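Local atomic coordinates of DNA polymerase III subunit beta (Pseudomonas aeruginosa, PDB entry 4TSZ), a protein that forms the sliding clamp that tethers DNA polymerases and other proteins to DNA and gives them processivity. Residues Asp255-Gly260 and Gln337-Leu342; Lys279-Arg284 and Phe321-Leu326. All coordinates share one frame; numbering follows the deposited sequence.

Overall arrangement
Both contacts belong to the C-terminal domain of the clamp and pair strands that are far apart in sequence. Contact 1 joins 255-260 to 337-342 at one end of an eight-stranded antiparallel sheet; contact 2, whose residues all fall between those two segments in the sequence, joins 279-284 to 321-326 in a four-stranded sheet and at the start of helix 323-330. Their centres lie about 18 Å apart, and the two sheets meet directly where Leu342 CD2 packs 4.1 Å from Phe321 CZ. Helix 262-273 lends side chains to both, Leu265 to contact 1 and Phe269 to contact 2. The bound peptide reaches contact 2, with polar side chains of the peptide packing on Asn322 and Tyr325.

Contact 1. Residues Asp255-Gly260 and Gln337-Leu342; sequences DKLVVG and QVRFIL
Phe340 O takes the N-H of Val258 at 2.8 Å, and Phe340 N returns the bond to Val258 O, also at 2.8 Å. The same reciprocal pairing recurs at Lys256 with Leu342 and at Gly260 with Val338, giving six backbone bonds. Between these pairs Leu257 with Ile341 and Val259 with Arg339 are non-hydrogen-bonded pairs, and CA-H groups come close to carbonyl oxygens instead, Arg339 CA lying 3.3 Å from Val258 O. This is the antiparallel edge of the eight-stranded sheet, where 256-261 is the outermost strand within the chain; a classic beta bulge opens it, with Asp255 and Lys256 both facing Leu342. On the face carrying Val258, Phe340 and Leu342, Val258 CG2 meets Leu342 CD1 at 4.0 Å, while Leu265 of helix 262-273 packs against Val338 and Phe340. The other face is more exposed. There Leu257 CD1 touches Ile341 CG1 at 3.8 Å and also rests on the aliphatic part of Arg339, whose CG sits beside Val259 CG2. The arginine chain turns at chi3 (-73°) and its guanidinium leads away to a salt bridge with Asp357. Next to it the Gln337 amide packs on Val259, NE2 lying 3.7 Å from CG1. At the bulge, Lys256 bends at chi4 (68°), placing NZ 3.1 Å from Asp255 OD2 in a salt bridge that uses the oxygen's syn lone pair; NZ also donates to Ser343 O, its strongest polar partner.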
loop_
_atom_site.group_PDB
_atom_site.type_symbol
_atom_site.label_atom_id
_atom_site.label_comp_id
_atom_site.label_asym_id
_atom_site.label_seq_id
_atom_site.Cartn_x
_atom_site.Cartn_y
_atom_site.Cartn_z
ATOM N N ASP E 255 -40.266 -14.661 7.237
ATOM C CA ASP E 255 -41.217 -14.237 8.269
ATOM C C ASP E 255 -40.643 -13.336 9.371
ATOM O O ASP E 255 -41.408 -12.710 10.105
ATOM C CB ASP E 255 -41.895 -15.473 8.891
ATOM C CG ASP E 255 -40.942 -16.392 9.635
ATOM O OD1 ASP E 255 -40.161 -17.107 8.962
ATOM O OD2 ASP E 255 -40.978 -16.400 10.889
ATOM N N LYS E 256 -39.315 -13.287 9.506
ATOM C CA LYS E 256 -38.674 -12.507 10.557
ATOM C C LYS E 256 -38.032 -11.239 9.997
ATOM O O LYS E 256 -36.977 -11.306 9.356
ATOM C CB LYS E 256 -37.678 -13.386 11.337
ATOM C CG LYS E 256 -38.338 -14.599 11.993
ATOM C CD LYS E 256 -37.336 -15.535 12.659
ATOM C CE LYS E 256 -38.006 -16.659 13.420
ATOM N NZ LYS E 256 -38.700 -17.622 12.520
ATOM N N LEU E 257 -38.699 -10.089 10.193
ATOM C CA LEU E 257 -38.184 -8.804 9.723
ATOM C C LEU E 257 -37.431 -8.075 10.828
ATOM O O LEU E 257 -37.987 -7.753 11.876
ATOM C CB LEU E 257 -39.264 -7.916 9.062
ATOM C CG LEU E 257 -38.868 -6.452 8.687
ATOM C CD1 LEU E 257 -37.709 -6.384 7.662
ATOM C CD2 LEU E 257 -40.061 -5.690 8.159
ATOM N N VAL E 258 -36.144 -7.843 10.576
ATOM C CA VAL E 258 -35.243 -7.173 11.501
ATOM C C VAL E 258 -34.810 -5.860 10.867
ATOM O O VAL E 258 -34.376 -5.836 9.716
ATOM C CB VAL E 258 -34.027 -8.073 11.875
ATOM C CG1 VAL E 258 -33.142 -7.417 12.933
ATOM C CG2 VAL E 258 -34.483 -9.447 12.351
ATOM N N VAL E 259 -34.967 -4.771 11.609
ATOM C CA VAL E 259 -34.517 -3.447 11.201
ATOM C C VAL E 259 -33.470 -3.045 12.238
ATOM O O VAL E 259 -33.765 -2.995 13.437
ATOM C CB VAL E 259 -35.639 -2.389 11.044
ATOM C CG1 VAL E 259 -35.058 -1.046 10.601
ATOM C CG2 VAL E 259 -36.716 -2.857 10.063
ATOM N N GLY E 260 -32.253 -2.828 11.767
ATOM C CA GLY E 260 -31.144 -2.444 12.625
ATOM C C GLY E 260 -30.353 -1.292 12.055
ATOM O O GLY E 260 -30.526 -0.917 10.890
ATOM N N GLN E 337 -30.202 2.691 8.096
ATOM C CA GLN E 337 -30.859 1.490 8.582
ATOM C C GLN E 337 -30.725 0.380 7.544
ATOM O O GLN E 337 -30.583 0.640 6.338
ATOM C CB GLN E 337 -32.331 1.745 8.925
ATOM C CG GLN E 337 -32.518 2.568 10.193
ATOM C CD GLN E 337 -33.957 2.594 10.635
ATOM O OE1 GLN E 337 -34.866 2.928 9.867
ATOM N NE2 GLN E 337 -34.195 2.258 11.892
ATOM N N VAL E 338 -30.759 -0.856 8.027
ATOM C CA VAL E 338 -30.637 -2.041 7.199
ATOM C C VAL E 338 -31.730 -3.041 7.581
ATOM O O VAL E 338 -32.059 -3.191 8.768
ATOM C CB VAL E 338 -29.185 -2.615 7.213
ATOM C CG1 VAL E 338 -28.709 -2.994 8.614
ATOM C CG2 VAL E 338 -29.027 -3.780 6.250
ATOM N N ARG E 339 -32.327 -3.670 6.566
ATOM C CA ARG E 339 -33.367 -4.675 6.752
ATOM C C ARG E 339 -32.793 -6.068 6.529
ATOM O O ARG E 339 -32.159 -6.321 5.504
ATOM C CB ARG E 339 -34.545 -4.446 5.794
ATOM C CG ARG E 339 -35.446 -3.282 6.151
ATOM C CD ARG E 339 -36.619 -3.196 5.178
ATOM N NE ARG E 339 -36.215 -2.714 3.851
ATOM C CZ ARG E 339 -36.714 -3.159 2.700
ATOM N NH1 ARG E 339 -37.630 -4.122 2.692
ATOM N NH2 ARG E 339 -36.292 -2.654 1.546
ATOM N N PHE E 340 -33.013 -6.960 7.500
ATOM C CA PHE E 340 -32.639 -8.373 7.438
ATOM C C PHE E 340 -33.958 -9.134 7.469
ATOM O O PHE E 340 -34.816 -8.858 8.316
ATOM C CB PHE E 340 -31.759 -8.779 8.630
ATOM C CG PHE E 340 -30.290 -8.469 8.474
ATOM C CD1 PHE E 340 -29.812 -7.174 8.645
ATOM C CD2 PHE E 340 -29.381 -9.472 8.177
ATOM C CE1 PHE E 340 -28.450 -6.889 8.497
ATOM C CE2 PHE E 340 -28.017 -9.192 8.059
ATOM C CZ PHE E 340 -27.561 -7.901 8.208
ATOM N N ILE E 341 -34.161 -10.020 6.497
ATOM C CA ILE E 341 -35.368 -10.837 6.409
ATOM C C ILE E 341 -34.914 -12.288 6.536
ATOM O O ILE E 341 -34.177 -12.794 5.690
ATOM C CB ILE E 341 -36.237 -10.530 5.156
ATOM C CG1 ILE E 341 -36.647 -9.028 5.121
ATOM C CG2 ILE E 341 -37.484 -11.431 5.127
ATOM C CD1 ILE E 341 -37.010 -8.441 3.727
ATOM N N LEU E 342 -35.281 -12.912 7.656
ATOM C CA LEU E 342 -34.875 -14.271 7.987
ATOM C C LEU E 342 -36.089 -15.180 8.157
ATOM O O LEU E 342 -37.229 -14.702 8.179
ATOM C CB LEU E 342 -34.042 -14.253 9.288
ATOM C CG LEU E 342 -32.803 -13.357 9.282
ATOM C CD1 LEU E 342 -32.713 -12.552 10.551
ATOM C CD2 LEU E 342 -31.537 -14.169 9.056
#

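Contact 2. Residues Lys279-Arg284 and Phe321-Leu326; sequences KYRGIR and FNVSYL
Arg281 O receives the N-H of Val323 at 2.8 Å, at the point where an antiparallel strand pair gives way to a helix N-cap. One step along, on the strand side, Ile283 and Phe321 form a hydrogen-bonded pair, Ile283 N reaching Phe321 O at 2.9 Å. The tight part is apolar. Ile283 and Val323 cross at about a right angle, CG2 of the isoleucine lying 3.7 Å from CB of the valine, while Ile283 CD1 also meets Leu326 CD1. Phe269 of helix 262-273 packs on both Ile283 and Val323. The more solvent-exposed side is polar: the Arg281 chain bends at chi2 (-81°) and chi3 (-68°), which sets NE beside Ser324, and the guanidinium grips a single atom, Ser324 OG, side-on with NE at 2.8 Å and NH2 at 3.0 Å. The hydroxyl oxygen lies close to the guanidinium plane, while Val323 CG1 covers one face toward the rim. Asn322, the N-cap, accepts Tyr325 N on OD1 at 3.2 Å, from above the amide plane. The other amide atom, Asn322 ND2, sits 3.7 Å above the centre of the Tyr325 ring.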
loop_
_atom_site.group_PDB
_atom_site.type_symbol
_atom_site.label_atom_id
_atom_site.label_comp_id
_atom_site.label_asym_id
_atom_site.label_seq_id
_atom_site.Cartn_x
_atom_site.Cartn_y
_atom_site.Cartn_z
ATOM N N LYS E 279 -10.097 -19.089 9.455
ATOM C CA LYS E 279 -10.449 -19.745 8.198
ATOM C C LYS E 279 -11.963 -19.751 7.960
ATOM O O LYS E 279 -12.420 -19.300 6.906
ATOM C CB LYS E 279 -9.881 -21.182 8.154
ATOM N N TYR E 280 -12.733 -20.259 8.935
ATOM C CA TYR E 280 -14.182 -20.406 8.796
ATOM C C TYR E 280 -15.047 -19.182 9.081
ATOM O O TYR E 280 -16.160 -19.087 8.553
ATOM C CB TYR E 280 -14.675 -21.724 9.413
ATOM C CG TYR E 280 -13.908 -22.908 8.869
ATOM C CD1 TYR E 280 -14.124 -23.367 7.571
ATOM C CD2 TYR E 280 -12.890 -23.501 9.609
ATOM C CE1 TYR E 280 -13.373 -24.413 7.038
ATOM C CE2 TYR E 280 -12.130 -24.548 9.085
ATOM C CZ TYR E 280 -12.385 -25.009 7.804
ATOM O OH TYR E 280 -11.650 -26.046 7.285
ATOM N N ARG E 281 -14.516 -18.219 9.876
ATOM C CA ARG E 281 -15.144 -16.911 10.165
ATOM C C ARG E 281 -16.591 -16.972 10.682
ATOM O O ARG E 281 -17.378 -16.054 10.461
ATOM C CB ARG E 281 -14.998 -15.997 8.926
ATOM C CG ARG E 281 -13.535 -15.777 8.506
ATOM C CD ARG E 281 -12.857 -14.708 9.351
ATOM N NE ARG E 281 -13.440 -13.388 9.067
ATOM C CZ ARG E 281 -13.199 -12.269 9.738
ATOM N NH1 ARG E 281 -12.402 -12.280 10.802
ATOM N NH2 ARG E 281 -13.760 -11.129 9.358
ATOM N N GLY E 282 -16.913 -18.058 11.375
ATOM C CA GLY E 282 -18.247 -18.302 11.897
ATOM C C GLY E 282 -18.582 -17.516 13.139
ATOM O O GLY E 282 -17.774 -17.409 14.068
ATOM N N ILE E 283 -19.788 -16.941 13.137
ATOM C CA ILE E 283 -20.374 -16.226 14.268
ATOM C C ILE E 283 -21.752 -16.805 14.517
ATOM O O ILE E 283 -22.372 -17.361 13.600
ATOM C CB ILE E 283 -20.387 -14.680 14.124
ATOM C CG1 ILE E 283 -21.229 -14.206 12.913
ATOM C CG2 ILE E 283 -18.964 -14.100 14.148
ATOM C CD1 ILE E 283 -21.705 -12.798 12.980
ATOM N N ARG E 284 -22.215 -16.708 15.755
ATOM C CA ARG E 284 -23.538 -17.171 16.134
ATOM C C ARG E 284 -24.408 -15.962 16.457
ATOM O O ARG E 284 -23.997 -15.064 17.197
ATOM C CB ARG E 284 -23.472 -18.142 17.318
ATOM C CG ARG E 284 -24.830 -18.757 17.685
ATOM C CD ARG E 284 -24.770 -19.499 18.998
ATOM N NE ARG E 284 -24.544 -18.589 20.124
ATOM C CZ ARG E 284 -24.358 -18.981 21.382
ATOM N NH1 ARG E 284 -24.367 -20.274 21.692
ATOM N NH2 ARG E 284 -24.159 -18.084 22.339
ATOM N N PHE E 321 -23.484 -17.684 10.786
ATOM C CA PHE E 321 -23.091 -16.999 9.550
ATOM C C PHE E 321 -21.613 -16.744 9.483
ATOM O O PHE E 321 -20.950 -16.581 10.517
ATOM C CB PHE E 321 -23.801 -15.631 9.420
ATOM C CG PHE E 321 -25.219 -15.684 8.933
ATOM C CD1 PHE E 321 -25.504 -15.946 7.595
ATOM C CD2 PHE E 321 -26.278 -15.442 9.801
ATOM C CE1 PHE E 321 -26.831 -15.999 7.145
ATOM C CE2 PHE E 321 -27.595 -15.489 9.345
ATOM C CZ PHE E 321 -27.862 -15.785 8.025
ATOM N N ASN E 322 -21.099 -16.651 8.247
ATOM C CA ASN E 322 -19.723 -16.249 8.011
ATOM C C ASN E 322 -19.784 -14.711 8.169
ATOM O O ASN E 322 -20.544 -14.047 7.444
ATOM C CB ASN E 322 -19.254 -16.685 6.605
ATOM C CG ASN E 322 -17.891 -16.152 6.184
ATOM O OD1 ASN E 322 -17.556 -14.985 6.372
ATOM N ND2 ASN E 322 -17.097 -16.963 5.527
ATOM N N VAL E 323 -19.058 -14.175 9.179
ATOM C CA VAL E 323 -19.036 -12.749 9.525
ATOM C C VAL E 323 -18.520 -11.849 8.396
ATOM O O VAL E 323 -19.031 -10.744 8.224
ATOM C CB VAL E 323 -18.390 -12.463 10.919
ATOM C CG1 VAL E 323 -16.899 -12.766 10.935
ATOM C CG2 VAL E 323 -18.677 -11.039 11.401
ATOM N N SER E 324 -17.529 -12.343 7.615
ATOM C CA SER E 324 -16.981 -11.620 6.468
ATOM C C SER E 324 -18.073 -11.407 5.419
ATOM O O SER E 324 -18.146 -10.317 4.865
ATOM C CB SER E 324 -15.777 -12.358 5.879
ATOM O OG SER E 324 -14.730 -12.442 6.830
ATOM N N TYR E 325 -18.960 -12.410 5.200
ATOM C CA TYR E 325 -20.077 -12.299 4.245
ATOM C C TYR E 325 -21.075 -11.228 4.685
ATOM O O TYR E 325 -21.576 -10.484 3.845
ATOM C CB TYR E 325 -20.804 -13.647 4.034
ATOM C CG TYR E 325 -20.003 -14.747 3.366
ATOM C CD1 TYR E 325 -18.802 -14.470 2.710
ATOM C CD2 TYR E 325 -20.468 -16.060 3.348
ATOM C CE1 TYR E 325 -18.073 -15.479 2.081
ATOM C CE2 TYR E 325 -19.747 -17.075 2.727
ATOM C CZ TYR E 325 -18.557 -16.780 2.084
ATOM O OH TYR E 325 -17.849 -17.792 1.486
ATOM N N LEU E 326 -21.332 -11.124 6.008
ATOM C CA LEU E 326 -22.236 -10.111 6.557
ATOM C C LEU E 326 -21.616 -8.712 6.470
ATOM O O LEU E 326 -22.306 -7.769 6.081
ATOM C CB LEU E 326 -22.668 -10.444 7.999
ATOM C CG LEU E 326 -23.399 -11.784 8.233
ATOM C CD1 LEU E 326 -23.771 -11.929 9.683
ATOM C CD2 LEU E 326 -24.668 -11.908 7.372
#